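Local coordinates for protein 2,3-dihydroxybenzoate-AMP ligase (Mycobacterium smegmatis, PDB 5KEI) that belongs to the ANL superfamily of AMP-binding enzymes, which join a large N-terminal domain to a small, mobile C-terminal domain, at residues A[96-101]-A[143-148]; A[247-252]-A[296-301]; A[399-404]-A[435-440]; A[458-463]-A[495-500]. All blocks are in the same frame, centred on the assembly; numbering follows the deposited sequence.

Contact 1. Residues A[96-101]-A[143-148]; sequences DRVLVQ and AVALVV
The carboxylate of Asp96 carries both methyls of Val144 on one face. CG1 stands almost directly over CG of Asp96, at 4.0 Å, while CG2 of Val144 lies nearer the rim, 3.7 Å from OD2 of Asp96. The two side chains cross at about a right angle. OD2 of Asp96 also accepts the backbone N-H of Arg93. The other flat group, the carboxamide of Gln101, ends near Val148, but its NE2 donates to the carbonyls of Leu126 and His129.

Asp96 and Val144 lie at the start, and Gln101 and Val148 toward the end, of the paired part of two neighbouring parallel strands in the seven-stranded mixed sheet of the N-terminal domain. The chain between them runs through helix 107-117, strand 121-124 and helix 131-141. Strand 121-124 lies on the far side of 97-101, so the sheet is out of sequence order.

Leu99 and Leu146 share one face of the sheet. There CD1 of Leu146 reaches CB of Leu99 at 3.7 Å, and CG of Leu99 meets CB of Ala143, also at 3.7 Å. Helices 131-141 and 158-167 cover this face. On the other face CG1 of Val98 touches CB of Ala145 and CG2 of Val147, at 4.1 Å each. CG1 of Val98 is anti to its backbone N (chi1 174°), which puts that methyl within reach of both Ala145 and Val147.

Leu99 is held through both its N and its O. The N donates to O of Ala145 from above the carbonyl plane, and the O takes the N-H of Val147 at 2.9 Å, nearly straight at 168°.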
loop_
_atom_site.group_PDB
_atom_site.type_symbol
_atom_site.label_atom_id
_atom_site.label_comp_id
_atom_site.label_asym_id
_atom_site.label_seq_id
_atom_site.Cartn_x
_atom_site.Cartn_y
_atom_site.Cartn_z
ATOM N N ASP A 96 9.409 -17.335 3.893
ATOM C CA ASP A 96 8.451 -17.276 5.001
ATOM C C ASP A 96 7.947 -15.859 5.193
ATOM O O ASP A 96 8.720 -14.910 5.189
ATOM C CB ASP A 96 9.087 -17.766 6.305
ATOM C CG ASP A 96 9.108 -19.294 6.415
ATOM O OD1 ASP A 96 8.662 -19.963 5.454
ATOM O OD2 ASP A 96 9.565 -19.816 7.467
ATOM N N ARG A 97 6.650 -15.705 5.387
ATOM C CA ARG A 97 6.127 -14.361 5.551
ATOM C C ARG A 97 5.961 -14.066 7.028
ATOM O O ARG A 97 5.634 -14.943 7.831
ATOM C CB ARG A 97 4.857 -14.232 4.720
ATOM C CG ARG A 97 5.241 -14.697 3.308
ATOM C CD ARG A 97 4.164 -14.808 2.319
ATOM N NE ARG A 97 3.447 -16.079 2.328
ATOM C CZ ARG A 97 3.962 -17.269 2.032
ATOM N NH1 ARG A 97 3.167 -18.327 2.041
ATOM N NH2 ARG A 97 5.249 -17.420 1.763
ATOM N N VAL A 98 6.291 -12.835 7.387
ATOM C CA VAL A 98 6.335 -12.406 8.769
ATOM C C VAL A 98 5.534 -11.118 8.906
ATOM O O VAL A 98 5.815 -10.132 8.232
ATOM C CB VAL A 98 7.807 -12.195 9.244
ATOM C CG1 VAL A 98 7.858 -11.607 10.663
ATOM C CG2 VAL A 98 8.594 -13.526 9.157
ATOM N N LEU A 99 4.531 -11.126 9.773
ATOM C CA LEU A 99 3.729 -9.929 9.994
ATOM C C LEU A 99 4.540 -8.929 10.794
ATOM O O LEU A 99 5.107 -9.268 11.823
ATOM C CB LEU A 99 2.427 -10.260 10.727
ATOM C CG LEU A 99 1.434 -11.183 10.029
ATOM C CD1 LEU A 99 0.175 -11.351 10.876
ATOM C CD2 LEU A 99 1.075 -10.657 8.667
ATOM N N VAL A 100 4.590 -7.691 10.323
ATOM C CA VAL A 100 5.334 -6.642 11.018
ATOM C C VAL A 100 4.456 -5.424 11.364
ATOM O O VAL A 100 3.767 -4.872 10.498
ATOM C CB VAL A 100 6.533 -6.176 10.175
ATOM C CG1 VAL A 100 7.339 -5.125 10.922
ATOM C CG2 VAL A 100 7.389 -7.360 9.799
ATOM N N GLN A 101 4.491 -5.017 12.631
ATOM C CA GLN A 101 3.748 -3.852 13.104
ATOM C C GLN A 101 4.574 -3.087 14.134
ATOM O O GLN A 101 4.505 -3.362 15.328
ATOM C CB GLN A 101 2.398 -4.267 13.701
ATOM C CG GLN A 101 1.541 -3.082 14.165
ATOM C CD GLN A 101 0.130 -3.472 14.596
ATOM O OE1 GLN A 101 -0.070 -4.278 15.517
ATOM N NE2 GLN A 101 -0.859 -2.896 13.923
ATOM N N ALA A 143 1.718 -16.420 7.408
ATOM C CA ALA A 143 2.752 -15.904 8.294
ATOM C C ALA A 143 3.183 -16.944 9.322
ATOM O O ALA A 143 2.362 -17.708 9.832
ATOM C CB ALA A 143 2.267 -14.638 8.996
ATOM N N VAL A 144 4.480 -16.976 9.615
ATOM C CA VAL A 144 5.029 -17.925 10.578
ATOM C C VAL A 144 5.472 -17.193 11.848
ATOM O O VAL A 144 5.834 -17.809 12.847
ATOM C CB VAL A 144 6.209 -18.731 9.972
ATOM C CG1 VAL A 144 5.799 -19.288 8.630
ATOM C CG2 VAL A 144 7.456 -17.869 9.826
ATOM N N ALA A 145 5.422 -15.869 11.811
ATOM C CA ALA A 145 5.843 -15.077 12.951
ATOM C C ALA A 145 5.200 -13.695 12.942
ATOM O O ALA A 145 4.487 -13.331 12.008
ATOM C CB ALA A 145 7.358 -14.969 12.988
ATOM N N LEU A 146 5.463 -12.941 14.005
ATOM C CA LEU A 146 4.860 -11.637 14.223
ATOM C C LEU A 146 5.806 -10.750 15.037
ATOM O O LEU A 146 6.213 -11.125 16.141
ATOM C CB LEU A 146 3.532 -11.787 14.949
ATOM C CG LEU A 146 2.912 -10.491 15.491
ATOM C CD1 LEU A 146 2.479 -9.544 14.374
ATOM C CD2 LEU A 146 1.729 -10.805 16.415
ATOM N N VAL A 147 6.167 -9.585 14.497
ATOM C CA VAL A 147 7.018 -8.648 15.224
ATOM C C VAL A 147 6.187 -7.459 15.693
ATOM O O VAL A 147 5.494 -6.831 14.895
ATOM C CB VAL A 147 8.189 -8.165 14.367
ATOM C CG1 VAL A 147 9.046 -7.169 15.143
ATOM C CG2 VAL A 147 9.025 -9.367 13.887
ATOM N N VAL A 148 6.233 -7.177 16.995
ATOM C CA VAL A 148 5.485 -6.071 17.582
ATOM C C VAL A 148 6.282 -5.320 18.624
ATOM O O VAL A 148 7.324 -5.793 19.081
ATOM C CB VAL A 148 4.185 -6.542 18.259
ATOM C CG1 VAL A 148 3.094 -6.784 17.230
ATOM C CG2 VAL A 148 4.454 -7.771 19.131
#

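Contact 2. Residues A[247-252]-A[296-301]; sequences DVYLVA and VTATAL
Asp247 and Thr297 meet at about a right angle, tied by the threonine hydroxyl. OG1 of Thr297 donates to OD1 of Asp247 at 2.7 Å, on the anti lone pair of the carboxylate. The same OG1 accepts the N-H of Val248 at 3.1 Å. With OG1 between the backbone N and the carbonyl carbon (chi1 70°), the hydroxyl is placed to meet both. Arg324 also forms a salt bridge with OD1 of Asp247.

The ring of Tyr249 runs obliquely along the opposing backbone. CD1 rests 4.0 Å from CB of Ala298, CE1 of Tyr249 comes 3.8 Å from CA of Thr299, and the OH reaches CB of Ala300 at 3.5 Å.

The two strands are parallel neighbours in the larger mixed sheet of the N-terminal domain. O of Val248 accepts from N of Thr297 and N of Ala298, and N of Leu250 donates to O of Ala298. Strand 275-278 pairs with the other edge of 248-251, and helix 284-294 carries the chain back to 298-301.

Leu250 and Thr299 lie side by side on the face away from Tyr249. OG1 of Thr299, anti to its backbone N (chi1 -172°), donates to O of Leu250 at 2.8 Å. CG1 of Val296 packs against CB of Leu250 at 3.7 Å. Beyond Leu250 a water bridges the strands, accepting from N of Ala252 and donating to O of Ala300 at 2.8 Å.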
loop_
_atom_site.group_PDB
_atom_site.type_symbol
_atom_site.label_atom_id
_atom_site.label_comp_id
_atom_site.label_asym_id
_atom_site.label_seq_id
_atom_site.Cartn_x
_atom_site.Cartn_y
_atom_site.Cartn_z
ATOM N N ASP A 247 20.323 15.481 1.967
ATOM C CA ASP A 247 18.938 15.612 2.420
ATOM C C ASP A 247 18.723 14.869 3.739
ATOM O O ASP A 247 19.393 13.877 4.030
ATOM C CB ASP A 247 17.949 15.102 1.368
ATOM C CG ASP A 247 17.774 16.058 0.217
ATOM O OD1 ASP A 247 17.231 17.162 0.444
ATOM O OD2 ASP A 247 18.168 15.704 -0.920
ATOM N N VAL A 248 17.788 15.377 4.531
ATOM C CA VAL A 248 17.372 14.753 5.783
ATOM C C VAL A 248 15.856 14.575 5.738
ATOM O O VAL A 248 15.113 15.548 5.857
ATOM C CB VAL A 248 17.790 15.608 7.004
ATOM C CG1 VAL A 248 17.436 14.911 8.295
ATOM C CG2 VAL A 248 19.303 15.913 6.943
ATOM N N TYR A 249 15.405 13.341 5.523
ATOM C CA TYR A 249 13.971 13.062 5.343
ATOM C C TYR A 249 13.297 12.685 6.664
ATOM O O TYR A 249 13.787 11.844 7.410
ATOM C CB TYR A 249 13.781 11.957 4.301
ATOM C CG TYR A 249 12.358 11.487 4.113
ATOM C CD1 TYR A 249 11.463 12.204 3.330
ATOM C CD2 TYR A 249 11.912 10.303 4.709
ATOM C CE1 TYR A 249 10.141 11.764 3.156
ATOM C CE2 TYR A 249 10.595 9.857 4.550
ATOM C CZ TYR A 249 9.720 10.591 3.774
ATOM O OH TYR A 249 8.432 10.152 3.604
ATOM N N LEU A 250 12.175 13.326 6.958
ATOM C CA LEU A 250 11.470 13.070 8.210
ATOM C C LEU A 250 10.282 12.161 7.957
ATOM O O LEU A 250 9.384 12.499 7.184
ATOM C CB LEU A 250 11.012 14.376 8.847
ATOM C CG LEU A 250 10.089 14.288 10.065
ATOM C CD1 LEU A 250 10.883 13.949 11.329
ATOM C CD2 LEU A 250 9.317 15.581 10.237
ATOM N N VAL A 251 10.304 10.992 8.586
ATOM C CA VAL A 251 9.221 10.022 8.486
ATOM C C VAL A 251 8.145 10.399 9.481
ATOM O O VAL A 251 8.249 10.103 10.668
ATOM C CB VAL A 251 9.724 8.592 8.752
ATOM C CG1 VAL A 251 8.566 7.585 8.712
ATOM C CG2 VAL A 251 10.809 8.228 7.730
ATOM N N ALA A 252 7.113 11.069 8.992
ATOM C CA ALA A 252 6.051 11.563 9.861
ATOM C C ALA A 252 4.812 10.661 9.796
ATOM O O ALA A 252 4.065 10.536 10.769
ATOM C CB ALA A 252 5.695 12.999 9.487
ATOM N N VAL A 296 16.100 18.956 8.976
ATOM C CA VAL A 296 15.249 18.251 8.019
ATOM C C VAL A 296 15.031 19.048 6.726
ATOM O O VAL A 296 14.709 20.223 6.766
ATOM C CB VAL A 296 13.879 17.910 8.658
ATOM C CG1 VAL A 296 12.922 17.346 7.617
ATOM C CG2 VAL A 296 14.068 16.926 9.798
ATOM N N THR A 297 15.212 18.403 5.578
ATOM C CA THR A 297 14.998 19.073 4.304
ATOM C C THR A 297 13.747 18.567 3.572
ATOM O O THR A 297 13.267 19.208 2.633
ATOM C CB THR A 297 16.218 18.902 3.375
ATOM O OG1 THR A 297 16.305 17.539 2.952
ATOM C CG2 THR A 297 17.520 19.300 4.098
ATOM N N ALA A 298 13.217 17.422 4.001
ATOM C CA ALA A 298 12.136 16.769 3.269
ATOM C C ALA A 298 11.220 15.987 4.191
ATOM O O ALA A 298 11.669 15.390 5.169
ATOM C CB ALA A 298 12.724 15.829 2.180
ATOM N N THR A 299 9.932 15.981 3.882
ATOM C CA THR A 299 9.004 15.126 4.601
ATOM C C THR A 299 7.757 14.869 3.773
ATOM O O THR A 299 7.541 15.491 2.745
ATOM C CB THR A 299 8.608 15.720 5.965
ATOM O OG1 THR A 299 7.854 14.753 6.704
ATOM C CG2 THR A 299 7.783 16.995 5.802
ATOM N N ALA A 300 6.942 13.924 4.217
ATOM C CA ALA A 300 5.702 13.624 3.532
ATOM C C ALA A 300 4.571 13.673 4.535
ATOM O O ALA A 300 4.705 13.170 5.655
ATOM C CB ALA A 300 5.772 12.258 2.853
ATOM N N LEU A 301 3.467 14.296 4.130
ATOM C CA LEU A 301 2.288 14.445 4.983
ATOM C C LEU A 301 1.018 14.173 4.189
ATOM O O LEU A 301 1.042 13.986 2.979
ATOM C CB LEU A 301 2.210 15.859 5.588
ATOM C CG LEU A 301 3.397 16.419 6.369
ATOM C CD1 LEU A 301 3.168 17.866 6.717
ATOM C CD2 LEU A 301 3.632 15.595 7.622
HETATM O O HOH W 1 6.425 11.056 6.367
#

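Contact 3. Residues A[399-404]-A[435-440]; sequences GAEGEL and GDRVRR
Gly402 and Val438 form an antiparallel hydrogen-bonded pair, with N of Gly402 to O of Val438 at 3.0 Å, the reverse bond at 3.1 Å, and N of Leu404 to O of Asp436 continuing the ladder. These are the two central strands of a four-stranded antiparallel sheet. Toward Gly399 the chain leaves the ladder, and a water takes over, linking N of Gly399, O of Ala400 and N of Arg440.

CB of Leu404 packs on CG2 of Val438 at 3.8 Å, on the buried face near Phe353 and Ile388. On the opposite face, Glu403 extends fully, CG anti to the backbone N (chi1 179°). This brings its OE2 to N of Gly435 in a weak bond. Asp436 turns elsewhere, to a salt bridge with Arg455.

OE1 of Glu401 lies near the plane of the Arg437 guanidinium, 3.1 Å from CD of Arg437. The two flat groups are only 14° apart, yet OE1 stays 4.2 Å from NH1 of Arg437, beyond a salt bridge. Arg439 is paired with Glu451 instead. The strands are therefore joined mainly by backbone bonds, while the charges across them probably add a longer-range attraction.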
loop_
_atom_site.group_PDB
_atom_site.type_symbol
_atom_site.label_atom_id
_atom_site.label_comp_id
_atom_site.label_asym_id
_atom_site.label_seq_id
_atom_site.Cartn_x
_atom_site.Cartn_y
_atom_site.Cartn_z
ATOM N N GLY A 399 -9.333 14.943 -21.514
ATOM C CA GLY A 399 -9.837 16.000 -20.662
ATOM C C GLY A 399 -11.092 15.631 -19.896
ATOM O O GLY A 399 -11.474 16.328 -18.960
ATOM N N ALA A 400 -11.739 14.545 -20.303
ATOM C CA ALA A 400 -12.929 14.052 -19.620
ATOM C C ALA A 400 -12.560 13.173 -18.414
ATOM O O ALA A 400 -11.451 12.635 -18.344
ATOM C CB ALA A 400 -13.808 13.274 -20.595
ATOM N N GLU A 401 -13.502 13.040 -17.480
ATOM C CA GLU A 401 -13.357 12.194 -16.298
ATOM C C GLU A 401 -13.690 10.734 -16.575
ATOM O O GLU A 401 -14.665 10.438 -17.272
ATOM C CB GLU A 401 -14.276 12.671 -15.171
ATOM C CG GLU A 401 -14.005 14.038 -14.599
ATOM C CD GLU A 401 -14.947 14.326 -13.434
ATOM O OE1 GLU A 401 -15.687 13.397 -13.041
ATOM O OE2 GLU A 401 -14.962 15.461 -12.911
ATOM N N GLY A 402 -12.913 9.823 -15.995
ATOM C CA GLY A 402 -13.234 8.407 -16.084
ATOM C C GLY A 402 -12.616 7.611 -14.953
ATOM O O GLY A 402 -12.096 8.178 -13.995
ATOM N N GLU A 403 -12.667 6.292 -15.043
ATOM C CA GLU A 403 -11.958 5.509 -14.059
ATOM C C GLU A 403 -10.512 5.289 -14.508
ATOM O O GLU A 403 -10.241 4.952 -15.660
ATOM C CB GLU A 403 -12.649 4.173 -13.811
ATOM C CG GLU A 403 -11.908 3.315 -12.793
ATOM C CD GLU A 403 -12.637 2.032 -12.459
ATOM O OE1 GLU A 403 -13.572 1.657 -13.207
ATOM O OE2 GLU A 403 -12.268 1.405 -11.439
ATOM N N LEU A 404 -9.589 5.488 -13.583
ATOM C CA LEU A 404 -8.173 5.252 -13.833
ATOM C C LEU A 404 -7.813 3.752 -13.797
ATOM O O LEU A 404 -8.124 3.044 -12.839
ATOM C CB LEU A 404 -7.345 6.023 -12.813
ATOM C CG LEU A 404 -5.847 5.762 -12.851
ATOM C CD1 LEU A 404 -5.253 6.265 -14.164
ATOM C CD2 LEU A 404 -5.172 6.405 -11.641
ATOM N N GLY A 435 -10.356 2.426 -9.127
ATOM C CA GLY A 435 -11.570 2.891 -8.491
ATOM C C GLY A 435 -11.551 4.397 -8.322
ATOM O O GLY A 435 -12.490 4.975 -7.776
ATOM N N ASP A 436 -10.480 5.037 -8.793
ATOM C CA ASP A 436 -10.358 6.504 -8.720
ATOM C C ASP A 436 -10.935 7.180 -9.964
ATOM O O ASP A 436 -10.710 6.737 -11.085
ATOM C CB ASP A 436 -8.891 6.924 -8.543
ATOM C CG ASP A 436 -8.306 6.470 -7.215
ATOM O OD1 ASP A 436 -8.973 6.641 -6.178
ATOM O OD2 ASP A 436 -7.182 5.925 -7.210
ATOM N N ARG A 437 -11.683 8.256 -9.755
ATOM C CA ARG A 437 -12.200 9.066 -10.848
ATOM C C ARG A 437 -11.202 10.185 -11.079
ATOM O O ARG A 437 -10.888 10.927 -10.149
ATOM C CB ARG A 437 -13.591 9.621 -10.511
ATOM C CG ARG A 437 -14.419 10.070 -11.709
ATOM C CD ARG A 437 -15.642 10.887 -11.265
ATOM N NE ARG A 437 -16.387 10.280 -10.154
ATOM C CZ ARG A 437 -16.885 10.971 -9.125
ATOM N NH1 ARG A 437 -16.698 12.292 -9.069
ATOM N NH2 ARG A 437 -17.561 10.353 -8.150
ATOM N N VAL A 438 -10.677 10.293 -12.298
ATOM C CA VAL A 438 -9.648 11.292 -12.611
ATOM C C VAL A 438 -9.856 11.892 -14.002
ATOM O O VAL A 438 -10.581 11.351 -14.828
ATOM C CB VAL A 438 -8.199 10.687 -12.560
ATOM C CG1 VAL A 438 -7.909 9.983 -11.226
ATOM C CG2 VAL A 438 -7.980 9.710 -13.716
ATOM N N ARG A 439 -9.205 13.010 -14.264
ATOM C CA ARG A 439 -9.095 13.495 -15.632
ATOM C C ARG A 439 -7.661 13.921 -15.853
ATOM O O ARG A 439 -6.986 14.340 -14.909
ATOM C CB ARG A 439 -10.065 14.646 -15.910
ATOM C CG ARG A 439 -9.864 15.853 -15.050
ATOM C CD ARG A 439 -11.012 16.815 -15.215
ATOM N NE ARG A 439 -10.797 18.032 -14.444
ATOM C CZ ARG A 439 -11.495 19.152 -14.610
ATOM N NH1 ARG A 439 -12.463 19.198 -15.520
ATOM N NH2 ARG A 439 -11.228 20.227 -13.872
ATOM N N ARG A 440 -7.184 13.743 -17.081
ATOM C CA ARG A 440 -5.879 14.241 -17.495
ATOM C C ARG A 440 -6.122 15.421 -18.410
ATOM O O ARG A 440 -6.743 15.271 -19.466
ATOM C CB ARG A 440 -5.073 13.166 -18.208
ATOM C CG ARG A 440 -3.770 13.684 -18.827
ATOM C CD ARG A 440 -2.903 12.535 -19.348
ATOM N NE ARG A 440 -3.723 11.492 -19.961
ATOM C CZ ARG A 440 -3.296 10.262 -20.236
ATOM N NH1 ARG A 440 -2.042 9.915 -19.960
ATOM N NH2 ARG A 440 -4.126 9.376 -20.784
HETATM O O HOH W 2 -8.957 13.022 -19.121
#

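Contact 4. Residues A[458-463]-A[495-500]; sequences DVIVRG and LGEKIC
Glu497 reaches across to the backbone of Val461, where its OE2 accepts the N-H of Val461 at 2.8 Å, nearly along the C-O axis of the carboxylate. The return bond, N of Glu497 to O of Val461, is weak. Gly463 adds a firmer link: its N donates to O of Leu495 at 2.8 Å, in the carbonyl plane on a lone pair.

Arg462 lies side by side with Leu495. The leucine methyls sit over one face of the guanidinium, with CD1 of Leu495 3.5 Å from NH2 of Arg462. CD of Arg462 also touches CD1 of Ile499 at 3.6 Å, the two chains crossing at about a right angle. CG2 of Ile460 packs on CG1 of Ile499 at 3.9 Å.

Asp531, outside both segments, forms the next shell. It takes a salt bridge from NH2 of Arg462 and a hydrogen bond from N of Ile499, which probably helps hold the arginine against both apolar partners. Helix 469-477 and strand 482-492 cover the isoleucines.

Strand 459-462 is the first arm of a two-stranded hairpin, completed by 465-468. Its packing against the corner before strand 498-505 belongs to the small C-terminal domain of ANL enzymes.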
loop_
_atom_site.group_PDB
_atom_site.type_symbol
_atom_site.label_atom_id
_atom_site.label_comp_id
_atom_site.label_asym_id
_atom_site.label_seq_id
_atom_site.Cartn_x
_atom_site.Cartn_y
_atom_site.Cartn_z
ATOM N N ASP A 458 -21.348 3.499 -7.157
ATOM C CA ASP A 458 -22.394 2.653 -7.707
ATOM C C ASP A 458 -23.544 2.570 -6.698
ATOM O O ASP A 458 -23.544 1.748 -5.771
ATOM C CB ASP A 458 -21.827 1.276 -8.055
ATOM C CG ASP A 458 -22.806 0.411 -8.825
ATOM O OD1 ASP A 458 -23.905 0.913 -9.147
ATOM O OD2 ASP A 458 -22.468 -0.766 -9.116
ATOM N N VAL A 459 -24.525 3.447 -6.878
ATOM C CA VAL A 459 -25.561 3.619 -5.876
ATOM C C VAL A 459 -26.895 3.021 -6.299
ATOM O O VAL A 459 -27.356 3.221 -7.430
ATOM C CB VAL A 459 -25.760 5.109 -5.544
ATOM C CG1 VAL A 459 -25.955 5.923 -6.819
ATOM C CG2 VAL A 459 -26.938 5.284 -4.611
ATOM N N ILE A 460 -27.503 2.272 -5.385
ATOM C CA ILE A 460 -28.868 1.777 -5.563
ATOM C C ILE A 460 -29.826 2.534 -4.657
ATOM O O ILE A 460 -29.648 2.553 -3.431
ATOM C CB ILE A 460 -28.987 0.293 -5.240
ATOM C CG1 ILE A 460 -27.937 -0.505 -6.029
ATOM C CG2 ILE A 460 -30.432 -0.174 -5.502
ATOM C CD1 ILE A 460 -27.884 -1.985 -5.681
ATOM N N VAL A 461 -30.835 3.163 -5.250
ATOM C CA VAL A 461 -31.773 3.961 -4.465
ATOM C C VAL A 461 -32.920 3.066 -3.983
ATOM O O VAL A 461 -33.911 2.871 -4.675
ATOM C CB VAL A 461 -32.290 5.185 -5.272
ATOM C CG1 VAL A 461 -33.229 6.032 -4.429
ATOM C CG2 VAL A 461 -31.118 6.036 -5.706
ATOM N N ARG A 462 -32.745 2.501 -2.792
ATOM C CA ARG A 462 -33.692 1.547 -2.237
ATOM C C ARG A 462 -34.478 2.151 -1.079
ATOM O O ARG A 462 -33.978 2.223 0.042
ATOM C CB ARG A 462 -32.974 0.286 -1.752
ATOM C CG ARG A 462 -33.926 -0.697 -1.136
ATOM C CD ARG A 462 -33.290 -1.803 -0.319
ATOM N NE ARG A 462 -34.297 -2.846 -0.098
ATOM C CZ ARG A 462 -35.158 -2.873 0.920
ATOM N NH1 ARG A 462 -35.141 -1.934 1.859
ATOM N NH2 ARG A 462 -36.040 -3.852 0.999
ATOM N N GLY A 463 -35.716 2.555 -1.347
ATOM C CA GLY A 463 -36.483 3.300 -0.372
ATOM C C GLY A 463 -35.799 4.623 -0.087
ATOM O O GLY A 463 -35.351 5.318 -1.001
ATOM N N LEU A 495 -40.211 0.277 -3.509
ATOM C CA LEU A 495 -38.907 0.761 -3.068
ATOM C C LEU A 495 -38.268 1.728 -4.047
ATOM O O LEU A 495 -37.290 2.378 -3.714
ATOM C CB LEU A 495 -37.956 -0.413 -2.853
ATOM C CG LEU A 495 -38.405 -1.439 -1.828
ATOM C CD1 LEU A 495 -37.513 -2.677 -1.913
ATOM C CD2 LEU A 495 -38.364 -0.794 -0.457
ATOM N N GLY A 496 -38.808 1.814 -5.253
ATOM C CA GLY A 496 -38.167 2.592 -6.294
ATOM C C GLY A 496 -37.169 1.701 -7.005
ATOM O O GLY A 496 -37.303 1.416 -8.190
ATOM N N GLU A 497 -36.162 1.247 -6.267
ATOM C CA GLU A 497 -35.241 0.244 -6.783
ATOM C C GLU A 497 -35.042 -0.803 -5.713
ATOM O O GLU A 497 -34.832 -0.460 -4.545
ATOM C CB GLU A 497 -33.885 0.849 -7.181
ATOM C CG GLU A 497 -33.944 1.810 -8.340
ATOM C CD GLU A 497 -32.576 2.379 -8.710
ATOM O OE1 GLU A 497 -32.368 2.669 -9.910
ATOM O OE2 GLU A 497 -31.714 2.545 -7.815
ATOM N N LYS A 498 -35.111 -2.073 -6.088
ATOM C CA LYS A 498 -34.767 -3.113 -5.134
ATOM C C LYS A 498 -33.359 -3.629 -5.418
ATOM O O LYS A 498 -32.817 -3.452 -6.524
ATOM C CB LYS A 498 -35.781 -4.260 -5.161
ATOM C CG LYS A 498 -35.995 -4.896 -6.509
ATOM C CD LYS A 498 -36.880 -6.127 -6.364
ATOM C CE LYS A 498 -37.189 -6.749 -7.716
ATOM N NZ LYS A 498 -38.071 -7.949 -7.599
ATOM N N ILE A 499 -32.775 -4.261 -4.403
ATOM C CA ILE A 499 -31.426 -4.796 -4.496
ATOM C C ILE A 499 -31.403 -6.297 -4.875
ATOM O O ILE A 499 -31.790 -7.159 -4.089
ATOM C CB ILE A 499 -30.672 -4.588 -3.165
ATOM C CG1 ILE A 499 -30.515 -3.089 -2.850
ATOM C CG2 ILE A 499 -29.318 -5.255 -3.230
ATOM C CD1 ILE A 499 -29.974 -2.806 -1.445
ATOM N N CYS A 500 -30.943 -6.607 -6.082
ATOM C CA CYS A 500 -30.764 -8.005 -6.445
ATOM C C CYS A 500 -29.298 -8.435 -6.391
ATOM O O CYS A 500 -28.448 -7.918 -7.136
ATOM C CB CYS A 500 -31.326 -8.285 -7.831
ATOM S SG CYS A 500 -31.539 -10.048 -8.079
#

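In the fold
The four contacts follow one another along the chain, each closing before the next opens. Contacts 1 and 2 lie in the N-terminal domain, one in each of its two large mixed sheets. Their centres are 27 Å apart. Contact 3 lies in a separate four-stranded antiparallel sheet, its centre 30 Å from that of contact 2. Contact 4 belongs to the C-terminal domain, its centre 47 Å from that of contact 2. Contact 3 is its nearest neighbour: their closest atoms are about 8 Å apart. Contacts 1 to 3 each join strands within one sheet, whereas contact 4 packs a hairpin on the corner leading into another sheet, consistent with a small domain folding as its own unit.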